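Local coordinates for protein 3-dehydroquinate dehydratase (Enterococcus faecalis, PDB 4PH6) that catalyses the cis-dehydration of 3-dehydroquinate to 3-dehydroshikimate through a covalent imine (Schiff-base) intermediate with the enzyme, the third step of the chorismate pathway, at residues Val64-Leu67 with Ser68-Met72. Residues are numbered along the deposited sequence; the frame is centred on the assembly and turned at random.
Sequences VCNL and SQQVM
Asn66 and Gln70, one turn apart on helix 61-73, bring their side-chain amides together. Asn66 ND2 lies 3.3 Å from Gln70 OE1, but the angle is too poor for a hydrogen bond, and the amide planes are turned 64° against each other. Gln70 reaches back with its CG anti to the carbonyl carbon (chi1 -58°) and the chain extended beyond CG, which together set OE1 3.6 Å from Leu67 CD1. The apolar pair Leu67 and Val71 touches loosely, CD1 to CG2 at 4.4 Å, while Val71 CG2 packs more closely on Leu67 O.

Four i to i+4 backbone hydrogen bonds run from 68-71 back to 64-67. Ser68 N donates to Val64 O at 2.8 Å and Val71 N to Leu67 O at 2.9 Å; those of Gln69 N to Cys65 O and Gln70 N to Asn66 O are longer, both 3.2 Å. The hydroxyl of Ser68 turns toward Cys65 O, but the modelled OG to O separation is too short to be reliable and that bond is doubtful; OG also bonds Ala112 N beyond helix 97-110.

The helix links strands 47-51 and 80-83 in a beta-alpha-beta unit of the (beta/alpha)8 barrel. Val64, Leu67 and Ser68 rest on Trp50 of strand 47-51, a predicted substrate-binding residue; Val64 and Cys65 meet helix 97-110, whereas Leu67, Gln70 and Val71 pack against helix 30-40.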
loop_
_atom_site.group_PDB
_atom_site.type_symbol
_atom_site.label_atom_id
_atom_site.label_comp_id
_atom_site.label_asym_id
_atom_site.label_seq_id
_atom_site.Cartn_x
_atom_site.Cartn_y
_atom_site.Cartn_z
ATOM N N VAL A 64 -19.869 -22.186 -25.807
ATOM C CA VAL A 64 -18.787 -21.572 -25.056
ATOM C C VAL A 64 -17.446 -21.766 -25.775
ATOM O O VAL A 64 -16.658 -20.833 -25.869
ATOM C CB VAL A 64 -18.687 -22.137 -23.617
ATOM C CG1 VAL A 64 -17.515 -21.520 -22.893
ATOM C CG2 VAL A 64 -19.962 -21.868 -22.845
ATOM N N CYS A 65 -17.187 -22.970 -26.284
ATOM C CA CYS A 65 -15.936 -23.233 -27.003
ATOM C C CYS A 65 -15.793 -22.317 -28.218
ATOM O O CYS A 65 -14.730 -21.744 -28.446
ATOM C CB CYS A 65 -15.847 -24.703 -27.441
ATOM S SG CYS A 65 -15.593 -25.858 -26.074
ATOM N N ASN A 66 -16.874 -22.182 -28.983
ATOM C CA ASN A 66 -16.886 -21.350 -30.187
ATOM C C ASN A 66 -16.720 -19.886 -29.846
ATOM O O ASN A 66 -15.934 -19.165 -30.462
ATOM C CB ASN A 66 -18.180 -21.541 -30.969
ATOM C CG ASN A 66 -18.274 -20.607 -32.164
ATOM O OD1 ASN A 66 -17.713 -20.885 -33.226
ATOM N ND2 ASN A 66 -18.976 -19.485 -31.994
ATOM N N LEU A 67 -17.480 -19.450 -28.855
ATOM C CA LEU A 67 -17.363 -18.091 -28.389
ATOM C C LEU A 67 -15.929 -17.828 -27.932
ATOM O O LEU A 67 -15.399 -16.735 -28.152
ATOM C CB LEU A 67 -18.360 -17.820 -27.264
ATOM C CG LEU A 67 -18.379 -16.374 -26.776
ATOM C CD1 LEU A 67 -18.416 -15.420 -27.942
ATOM C CD2 LEU A 67 -19.559 -16.130 -25.824
ATOM N N SER A 68 -15.292 -18.826 -27.323
ATOM C CA SER A 68 -13.926 -18.636 -26.833
ATOM C C SER A 68 -12.976 -18.387 -28.009
ATOM O O SER A 68 -12.012 -17.632 -27.884
ATOM C CB SER A 68 -13.456 -19.829 -26.007
ATOM O OG SER A 68 -13.240 -20.971 -26.813
ATOM N N GLN A 69 -13.276 -19.001 -29.151
ATOM C CA GLN A 69 -12.493 -18.801 -30.368
ATOM C C GLN A 69 -12.589 -17.364 -30.885
ATOM O O GLN A 69 -11.578 -16.736 -31.204
ATOM C CB GLN A 69 -12.945 -19.781 -31.453
ATOM C CG GLN A 69 -12.178 -21.085 -31.444
ATOM C CD GLN A 69 -10.683 -20.882 -31.679
ATOM O OE1 GLN A 69 -10.263 -19.945 -32.370
ATOM N NE2 GLN A 69 -9.875 -21.774 -31.123
ATOM N N GLN A 70 -13.813 -16.847 -30.939
ATOM C CA GLN A 70 -14.079 -15.480 -31.370
ATOM C C GLN A 70 -13.510 -14.410 -30.424
ATOM O O GLN A 70 -13.116 -13.322 -30.861
ATOM C CB GLN A 70 -15.580 -15.307 -31.525
ATOM C CG GLN A 70 -16.167 -16.293 -32.524
ATOM C CD GLN A 70 -17.671 -16.330 -32.498
ATOM O OE1 GLN A 70 -18.284 -16.312 -31.434
ATOM N NE2 GLN A 70 -18.281 -16.377 -33.678
ATOM N N VAL A 71 -13.483 -14.724 -29.132
ATOM C CA VAL A 71 -12.875 -13.856 -28.135
ATOM C C VAL A 71 -11.366 -13.772 -28.346
ATOM O O VAL A 71 -10.799 -12.684 -28.381
ATOM C CB VAL A 71 -13.165 -14.356 -26.707
ATOM C CG1 VAL A 71 -12.129 -13.834 -25.732
ATOM C CG2 VAL A 71 -14.557 -13.957 -26.288
ATOM N N MET A 72 -10.732 -14.931 -28.511
ATOM C CA MET A 72 -9.292 -14.998 -28.770
ATOM C C MET A 72 -8.871 -14.220 -30.015
ATOM O O MET A 72 -7.842 -13.536 -30.015
ATOM C CB MET A 72 -8.852 -16.450 -28.909
ATOM C CG MET A 72 -7.393 -16.609 -29.245
ATOM S SD MET A 72 -6.409 -16.277 -27.790
ATOM C CE MET A 72 -6.858 -17.686 -26.758
#